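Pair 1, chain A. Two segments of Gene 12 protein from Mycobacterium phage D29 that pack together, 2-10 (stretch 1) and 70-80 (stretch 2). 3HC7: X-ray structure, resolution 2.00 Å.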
# COMPACT_ATOMS: atom_id res chain seq x y z
N SER A 2 18.96 -6.08 -19.30
CA SER A 2 18.46 -7.45 -19.28
C SER A 2 17.00 -7.50 -18.85
O SER A 2 16.33 -6.48 -18.76
CB SER A 2 19.33 -8.32 -18.37
OG SER A 2 19.68 -7.62 -17.19
N LYS A 3 16.51 -8.71 -18.58
CA LYS A 3 15.12 -8.90 -18.18
C LYS A 3 14.87 -8.22 -16.83
O LYS A 3 15.48 -8.58 -15.83
CB LYS A 3 14.81 -10.39 -18.09
CG LYS A 3 13.35 -10.77 -18.24
CD LYS A 3 13.20 -12.28 -18.43
CE LYS A 3 11.75 -12.73 -18.27
NZ LYS A 3 11.63 -14.21 -18.19
N PRO A 4 13.97 -7.22 -16.80
CA PRO A 4 13.70 -6.43 -15.58
C PRO A 4 12.95 -7.24 -14.52
O PRO A 4 12.25 -8.19 -14.84
CB PRO A 4 12.80 -5.29 -16.07
CG PRO A 4 12.72 -5.42 -17.57
CD PRO A 4 13.12 -6.81 -17.93
N TRP A 5 13.11 -6.84 -13.26
CA TRP A 5 12.43 -7.51 -12.16
C TRP A 5 11.15 -6.81 -11.78
O TRP A 5 11.07 -5.58 -11.81
CB TRP A 5 13.35 -7.61 -10.94
CG TRP A 5 14.29 -8.74 -11.05
CD1 TRP A 5 15.59 -8.69 -11.48
CD2 TRP A 5 14.02 -10.11 -10.76
NE1 TRP A 5 16.14 -9.94 -11.46
CE2 TRP A 5 15.19 -10.84 -11.03
CE3 TRP A 5 12.89 -10.79 -10.29
CZ2 TRP A 5 15.27 -12.22 -10.84
CZ3 TRP A 5 12.97 -12.16 -10.11
CH2 TRP A 5 14.15 -12.86 -10.38
N LEU A 6 10.14 -7.60 -11.41
CA LEU A 6 8.89 -7.08 -10.88
C LEU A 6 8.65 -7.62 -9.47
O LEU A 6 8.58 -8.84 -9.26
CB LEU A 6 7.72 -7.45 -11.80
CG LEU A 6 6.32 -7.08 -11.30
CD1 LEU A 6 6.21 -5.58 -11.09
CD2 LEU A 6 5.24 -7.57 -12.26
N PHE A 7 8.55 -6.71 -8.51
CA PHE A 7 8.30 -7.08 -7.12
C PHE A 7 6.86 -6.73 -6.77
O PHE A 7 6.40 -5.63 -7.07
CB PHE A 7 9.26 -6.35 -6.18
CG PHE A 7 10.71 -6.65 -6.45
CD1 PHE A 7 11.32 -7.76 -5.90
CD2 PHE A 7 11.45 -5.82 -7.28
CE1 PHE A 7 12.65 -8.04 -6.15
CE2 PHE A 7 12.79 -6.09 -7.54
CZ PHE A 7 13.39 -7.20 -6.98
N THR A 8 6.16 -7.67 -6.15
CA THR A 8 4.74 -7.49 -5.88
C THR A 8 4.40 -7.81 -4.43
O THR A 8 4.92 -8.77 -3.85
CB THR A 8 3.86 -8.36 -6.80
OG1 THR A 8 4.22 -9.74 -6.63
CG2 THR A 8 4.04 -7.96 -8.25
N VAL A 9 3.54 -6.99 -3.86
CA VAL A 9 3.10 -7.17 -2.49
C VAL A 9 1.58 -7.15 -2.45
O VAL A 9 0.95 -6.14 -2.77
CB VAL A 9 3.66 -6.09 -1.56
CG1 VAL A 9 3.37 -6.44 -0.10
CG2 VAL A 9 5.16 -5.96 -1.78
N HIS A 10 1.00 -8.28 -2.07
CA HIS A 10 -0.45 -8.43 -1.97
C HIS A 10 -1.11 -7.49 -0.98
O HIS A 10 -0.46 -6.92 -0.09
CB HIS A 10 -0.81 -9.88 -1.61
CG HIS A 10 -0.89 -10.79 -2.79
ND1 HIS A 10 -1.90 -10.71 -3.73
CD2 HIS A 10 -0.09 -11.81 -3.19
CE1 HIS A 10 -1.72 -11.65 -4.64
NE2 HIS A 10 -0.63 -12.33 -4.34
N ALA A 70 22.48 -9.30 -8.14
CA ALA A 70 22.79 -10.44 -8.99
C ALA A 70 22.84 -10.04 -10.46
O ALA A 70 23.66 -10.57 -11.22
CB ALA A 70 21.77 -11.55 -8.78
N ASP A 71 21.98 -9.11 -10.87
CA ASP A 71 21.94 -8.66 -12.26
C ASP A 71 21.99 -7.14 -12.35
O ASP A 71 20.96 -6.47 -12.41
CB ASP A 71 20.70 -9.21 -12.97
CG ASP A 71 20.69 -8.89 -14.46
OD1 ASP A 71 21.51 -8.06 -14.91
OD2 ASP A 71 19.85 -9.46 -15.19
N PRO A 72 23.21 -6.58 -12.37
CA PRO A 72 23.45 -5.13 -12.35
C PRO A 72 22.85 -4.38 -13.54
O PRO A 72 22.72 -3.16 -13.48
CB PRO A 72 24.98 -5.03 -12.37
CG PRO A 72 25.46 -6.34 -11.83
CD PRO A 72 24.47 -7.35 -12.33
N TYR A 73 22.50 -5.09 -14.61
CA TYR A 73 21.96 -4.43 -15.79
C TYR A 73 20.45 -4.54 -15.81
O TYR A 73 19.79 -4.10 -16.76
CB TYR A 73 22.56 -5.03 -17.06
N ALA A 74 19.89 -5.13 -14.76
CA ALA A 74 18.45 -5.31 -14.66
C ALA A 74 17.81 -4.12 -13.97
O ALA A 74 18.19 -3.76 -12.86
CB ALA A 74 18.14 -6.59 -13.88
N ASP A 75 16.85 -3.50 -14.65
CA ASP A 75 16.05 -2.45 -14.04
C ASP A 75 14.95 -3.14 -13.26
O ASP A 75 14.85 -4.36 -13.28
CB ASP A 75 15.48 -1.52 -15.11
CG ASP A 75 16.54 -0.64 -15.74
OD1 ASP A 75 17.60 -0.43 -15.11
OD2 ASP A 75 16.31 -0.16 -16.87
N PHE A 76 14.12 -2.37 -12.56
CA PHE A 76 13.02 -3.01 -11.83
C PHE A 76 11.78 -2.15 -11.71
O PHE A 76 11.79 -0.95 -12.02
CB PHE A 76 13.47 -3.51 -10.45
CG PHE A 76 13.68 -2.42 -9.43
CD1 PHE A 76 14.70 -1.49 -9.58
CD2 PHE A 76 12.87 -2.33 -8.30
CE1 PHE A 76 14.91 -0.49 -8.64
CE2 PHE A 76 13.06 -1.34 -7.35
CZ PHE A 76 14.09 -0.41 -7.52
N ALA A 77 10.70 -2.78 -11.26
CA ALA A 77 9.43 -2.13 -11.03
C ALA A 77 8.81 -2.73 -9.77
O ALA A 77 9.18 -3.83 -9.35
CB ALA A 77 8.51 -2.34 -12.23
N MET A 78 7.88 -2.01 -9.16
CA MET A 78 7.21 -2.51 -7.97
C MET A 78 5.70 -2.31 -8.08
O MET A 78 5.24 -1.36 -8.71
CB MET A 78 7.73 -1.80 -6.71
CG MET A 78 9.20 -2.05 -6.40
SD MET A 78 9.71 -1.24 -4.86
CE MET A 78 9.39 0.47 -5.27
N ALA A 79 4.95 -3.21 -7.46
CA ALA A 79 3.49 -3.14 -7.50
C ALA A 79 2.91 -3.65 -6.20
O ALA A 79 3.17 -4.77 -5.78
CB ALA A 79 2.95 -3.95 -8.68
N GLY A 80 2.10 -2.81 -5.56
CA GLY A 80 1.47 -3.17 -4.31
C GLY A 80 0.04 -2.68 -4.23
O GLY A 80 -0.30 -1.62 -4.74

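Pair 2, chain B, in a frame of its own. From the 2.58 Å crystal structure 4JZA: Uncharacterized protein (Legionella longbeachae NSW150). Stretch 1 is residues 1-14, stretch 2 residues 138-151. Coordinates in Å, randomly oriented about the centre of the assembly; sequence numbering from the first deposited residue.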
# COMPACT_ATOMS: atom_id res chain seq x y z
N MSE B 1 -20.91 9.53 3.71
CA MSE B 1 -20.39 8.14 4.02
C MSE B 1 -21.37 7.42 4.96
O MSE B 1 -22.58 7.61 4.79
CB MSE B 1 -18.90 8.22 4.40
CG MSE B 1 -18.11 8.66 3.16
SE MSE B 1 -18.19 7.20 1.86
CE MSE B 1 -18.18 8.11 0.13
N GLY B 2 -20.91 6.58 5.92
CA GLY B 2 -21.85 5.64 6.62
C GLY B 2 -22.22 4.52 5.65
O GLY B 2 -23.41 4.27 5.38
N LYS B 3 -21.19 3.84 5.13
CA LYS B 3 -21.32 3.04 3.90
C LYS B 3 -22.23 1.79 4.04
O LYS B 3 -22.79 1.34 3.06
CB LYS B 3 -19.95 2.63 3.34
CG LYS B 3 -20.00 2.10 1.91
CD LYS B 3 -18.71 1.44 1.49
CE LYS B 3 -18.85 0.62 0.22
NZ LYS B 3 -18.79 1.43 -1.02
N GLY B 4 -22.35 1.25 5.25
CA GLY B 4 -23.20 0.10 5.44
C GLY B 4 -22.57 -0.95 6.32
O GLY B 4 -21.49 -0.74 6.90
N ILE B 5 -23.28 -2.08 6.43
CA ILE B 5 -22.95 -3.12 7.36
C ILE B 5 -23.18 -4.50 6.76
O ILE B 5 -24.22 -4.78 6.15
CB ILE B 5 -23.80 -3.03 8.64
CG1 ILE B 5 -23.82 -1.60 9.18
CG2 ILE B 5 -23.25 -3.97 9.72
CD1 ILE B 5 -25.00 -1.28 10.09
N ILE B 6 -22.19 -5.37 6.94
CA ILE B 6 -22.31 -6.73 6.52
C ILE B 6 -22.31 -7.63 7.74
O ILE B 6 -21.45 -7.52 8.63
CB ILE B 6 -21.13 -7.10 5.64
CG1 ILE B 6 -21.17 -6.23 4.36
CG2 ILE B 6 -21.15 -8.57 5.34
CD1 ILE B 6 -20.21 -6.63 3.26
N VAL B 7 -23.30 -8.51 7.79
CA VAL B 7 -23.39 -9.48 8.84
C VAL B 7 -23.17 -10.82 8.18
O VAL B 7 -23.87 -11.18 7.24
CB VAL B 7 -24.76 -9.45 9.50
CG1 VAL B 7 -24.88 -10.58 10.50
CG2 VAL B 7 -25.00 -8.09 10.16
N ARG B 8 -22.14 -11.52 8.64
CA ARG B 8 -21.75 -12.79 8.11
C ARG B 8 -22.36 -13.79 9.01
O ARG B 8 -22.22 -13.73 10.24
CB ARG B 8 -20.24 -12.94 8.12
CG ARG B 8 -19.55 -11.91 7.22
CD ARG B 8 -18.06 -11.98 7.32
NE ARG B 8 -17.60 -13.28 6.91
CZ ARG B 8 -17.02 -14.17 7.73
NH1 ARG B 8 -16.80 -13.93 9.03
NH2 ARG B 8 -16.63 -15.32 7.25
N VAL B 9 -22.95 -14.79 8.36
CA VAL B 9 -23.86 -15.70 8.98
C VAL B 9 -23.54 -17.10 8.47
O VAL B 9 -23.39 -17.29 7.31
CB VAL B 9 -25.23 -15.19 8.57
CG1 VAL B 9 -26.15 -16.30 8.13
CG2 VAL B 9 -25.82 -14.36 9.69
N PRO B 10 -23.36 -18.09 9.35
CA PRO B 10 -23.00 -19.38 8.83
C PRO B 10 -23.99 -19.91 7.84
O PRO B 10 -25.19 -19.72 8.00
CB PRO B 10 -23.00 -20.29 10.06
CG PRO B 10 -23.59 -19.52 11.14
CD PRO B 10 -23.35 -18.08 10.81
N HIS B 11 -23.45 -20.61 6.85
CA HIS B 11 -24.24 -21.17 5.80
C HIS B 11 -25.25 -22.14 6.36
O HIS B 11 -24.90 -22.99 7.18
CB HIS B 11 -23.37 -21.88 4.79
CG HIS B 11 -24.14 -22.72 3.83
ND1 HIS B 11 -24.79 -22.18 2.73
CD2 HIS B 11 -24.40 -24.05 3.81
CE1 HIS B 11 -25.39 -23.15 2.06
NE2 HIS B 11 -25.17 -24.30 2.70
N GLY B 12 -26.49 -21.97 5.90
CA GLY B 12 -27.56 -22.90 6.18
C GLY B 12 -28.11 -22.86 7.58
O GLY B 12 -28.62 -23.87 8.07
N ILE B 13 -28.00 -21.74 8.28
CA ILE B 13 -28.80 -21.61 9.47
C ILE B 13 -29.87 -20.62 9.10
O ILE B 13 -29.63 -19.66 8.36
CB ILE B 13 -28.05 -21.24 10.79
CG1 ILE B 13 -27.68 -19.77 10.85
CG2 ILE B 13 -26.82 -22.13 11.01
CD1 ILE B 13 -27.57 -19.29 12.28
N GLU B 14 -31.06 -20.91 9.59
CA GLU B 14 -32.22 -20.09 9.36
C GLU B 14 -32.33 -19.20 10.57
O GLU B 14 -31.92 -19.55 11.67
CB GLU B 14 -33.49 -20.93 9.21
CG GLU B 14 -33.26 -22.43 9.08
CD GLU B 14 -34.54 -23.24 9.17
OE1 GLU B 14 -35.34 -22.99 10.09
OE2 GLU B 14 -34.72 -24.14 8.32
N MSE B 138 -9.84 4.09 -0.36
CA MSE B 138 -10.17 5.22 0.48
C MSE B 138 -11.44 5.88 -0.02
O MSE B 138 -12.39 6.14 0.72
CB MSE B 138 -9.02 6.19 0.40
CG MSE B 138 -9.17 7.22 1.48
SE MSE B 138 -7.64 8.43 1.51
CE MSE B 138 -7.91 9.44 -0.17
N GLY B 139 -11.47 6.11 -1.33
CA GLY B 139 -12.60 6.78 -1.99
C GLY B 139 -13.91 6.05 -1.80
O GLY B 139 -14.94 6.67 -1.63
N GLU B 140 -13.85 4.73 -1.76
CA GLU B 140 -15.01 3.88 -1.75
C GLU B 140 -15.59 3.79 -0.35
O GLU B 140 -16.77 3.55 -0.20
CB GLU B 140 -14.60 2.47 -2.20
CG GLU B 140 -15.53 1.77 -3.18
CD GLU B 140 -15.04 0.34 -3.56
OE1 GLU B 140 -14.71 -0.47 -2.65
OE2 GLU B 140 -14.99 0.00 -4.77
N GLY B 141 -14.78 3.98 0.69
CA GLY B 141 -15.26 3.77 2.06
C GLY B 141 -15.20 2.32 2.52
O GLY B 141 -14.86 1.44 1.76
N ARG B 142 -15.59 2.05 3.77
CA ARG B 142 -15.54 0.70 4.33
C ARG B 142 -16.86 0.31 4.99
O ARG B 142 -17.43 1.10 5.75
CB ARG B 142 -14.44 0.62 5.40
CG ARG B 142 -14.07 -0.79 5.88
CD ARG B 142 -13.13 -0.73 7.08
NE ARG B 142 -12.38 -1.97 7.33
CZ ARG B 142 -11.25 -2.05 8.05
NH1 ARG B 142 -10.72 -0.98 8.63
NH2 ARG B 142 -10.60 -3.19 8.18
N TYR B 143 -17.30 -0.92 4.71
CA TYR B 143 -18.43 -1.56 5.39
C TYR B 143 -18.02 -2.01 6.77
O TYR B 143 -16.97 -2.61 6.91
CB TYR B 143 -18.84 -2.83 4.67
CG TYR B 143 -19.70 -2.63 3.46
CD1 TYR B 143 -21.09 -2.61 3.59
CD2 TYR B 143 -19.14 -2.53 2.20
CE1 TYR B 143 -21.89 -2.44 2.49
CE2 TYR B 143 -19.94 -2.36 1.09
CZ TYR B 143 -21.31 -2.31 1.25
OH TYR B 143 -22.10 -2.13 0.17
N ASP B 144 -18.87 -1.78 7.78
CA ASP B 144 -18.71 -2.44 9.08
C ASP B 144 -19.03 -3.92 8.93
O ASP B 144 -19.82 -4.36 8.06
CB ASP B 144 -19.66 -1.92 10.17
CG ASP B 144 -19.57 -0.42 10.42
OD1 ASP B 144 -18.58 0.23 10.06
OD2 ASP B 144 -20.52 0.12 11.01
N LEU B 145 -18.45 -4.66 9.84
CA LEU B 145 -18.41 -6.11 9.74
C LEU B 145 -18.86 -6.72 11.02
O LEU B 145 -18.33 -6.37 12.07
CB LEU B 145 -16.99 -6.53 9.49
CG LEU B 145 -16.87 -7.86 8.79
CD1 LEU B 145 -17.34 -7.75 7.35
CD2 LEU B 145 -15.40 -8.20 8.81
N VAL B 146 -19.86 -7.59 10.92
CA VAL B 146 -20.38 -8.32 12.07
C VAL B 146 -20.34 -9.77 11.68
O VAL B 146 -20.72 -10.10 10.58
CB VAL B 146 -21.84 -7.94 12.36
CG1 VAL B 146 -22.37 -8.76 13.51
CG2 VAL B 146 -22.00 -6.46 12.65
N THR B 147 -19.85 -10.62 12.56
CA THR B 147 -19.85 -12.05 12.29
C THR B 147 -20.64 -12.79 13.39
O THR B 147 -20.31 -12.77 14.57
CB THR B 147 -18.41 -12.62 12.15
OG1 THR B 147 -17.69 -11.97 11.06
CG2 THR B 147 -18.49 -14.13 11.90
N LEU B 148 -21.66 -13.51 12.95
CA LEU B 148 -22.53 -14.23 13.85
C LEU B 148 -22.19 -15.70 13.90
O LEU B 148 -22.13 -16.38 12.89
CB LEU B 148 -23.98 -14.06 13.41
CG LEU B 148 -25.06 -14.75 14.25
CD1 LEU B 148 -26.36 -13.99 14.11
CD2 LEU B 148 -25.24 -16.19 13.81
N LEU B 149 -21.96 -16.18 15.12
CA LEU B 149 -21.65 -17.57 15.38
C LEU B 149 -22.63 -18.14 16.39
O LEU B 149 -22.88 -17.51 17.42
CB LEU B 149 -20.23 -17.67 15.93
CG LEU B 149 -19.46 -18.96 15.70
CD1 LEU B 149 -19.60 -19.41 14.26
CD2 LEU B 149 -18.01 -18.74 16.05
N PRO B 150 -23.21 -19.38 16.07
CA PRO B 150 -24.08 -19.91 17.13
C PRO B 150 -23.29 -20.59 18.24
O PRO B 150 -22.47 -21.45 17.98
CB PRO B 150 -24.92 -20.93 16.40
CG PRO B 150 -23.96 -21.58 15.50
CD PRO B 150 -23.25 -20.40 14.91
N MSE B 151 -23.53 -20.17 19.47
CA MSE B 151 -22.93 -20.78 20.63
C MSE B 151 -23.86 -20.55 21.77
O MSE B 151 -24.48 -19.49 21.79
CB MSE B 151 -21.71 -19.96 20.97
CG MSE B 151 -20.48 -20.42 20.24
SE MSE B 151 -19.00 -19.63 21.24
CE MSE B 151 -17.75 -19.43 19.76

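Two neighbouring parallel strands offer a simple lesson: the backbone fixes the ladder, and the side chains are free to fill it differently. In pair 1, strand 5-9 runs beside strand 76-80 at 16° between their directions; in pair 2, the strand through B:Ile6 and B:Arg8 and the strand through B:Leu145 and B:Thr147 run at 19° to each other. Fourteen central residues superpose with an RMSD of 0.7 Å, and A:Trp5, A:Leu6 and A:Phe7 fall on B:Ile6, B:Val7 and B:Arg8, while A:Phe76, A:Ala77 and A:Met78 fall on B:Leu145, B:Val146 and B:Thr147.

The hydrogen bonding follows the same positions. In a parallel ladder one residue reaches two residues of its neighbour, its amide binding one and its carbonyl the next but one. Thus A:Trp5 N donates to A:Asp75 O (3.0 Å) and A:Trp5 O accepts from A:Ala77 N (2.9 Å); at the matching position B:Ile6 N donates to B:Asp144 O (2.8 Å) and B:Ile6 O accepts from B:Val146 N (2.8 Å). A:Phe7 and B:Arg8 repeat the pattern two residues on.

Side chains alternate between the two faces of each sheet. On the face carrying A:Trp5 and A:Phe7, pair 1 relies on aromatic bulk: A:Phe7 CE2 lies 3.8 Å from A:Phe76 CD2, and the edge of the A:Trp5 ring meets the small A:Ala74, CD1 to CB at 4.1 Å. At the position of A:Ala74, pair 2 has a large ring in its second stretch. B:Tyr143, the counterpart of A:Ala74, receives B:Ile6 over one face, with B:Ile6 CD1 4.3 Å from the ring centroid. Where pair 1 sets A:Phe7 beside A:Met78, pair 2 has a polar solution, B:Arg8 NH1 donating to B:Thr147 OG1 at 3.0 Å.

The opposite face is mainly aliphatic at its centre, with A:Thr8 in pair 1 and B:Asp144 in pair 2 as its polar members. A:Leu6 extends its CD1 to A:Ala77 CB (4.1 Å) and A:Ala79 CB (4.4 Å), so one longer side chain spans two alanines. In pair 2 the bulk is shared more evenly: B:Val7 CG2 packs on B:Val146 CB at 3.9 Å, and B:Ile5 CG2 touches B:Val146 CG2 at 4.0 Å.

Ahead of the strands, the matched A:Ser2 and B:Lys3 both anchor to the other stretch, but with different reach. A:Ser2 OG donates to A:Asp71 OD2 at 2.7 Å, a side-chain acceptor, whereas the long B:Lys3 passes B:Tyr143, CE to CE2 at 3.3 Å, and its NZ donates to the backbone B:Glu140 O at 3.0 Å. A common ladder therefore accommodates quite different chemistry around it.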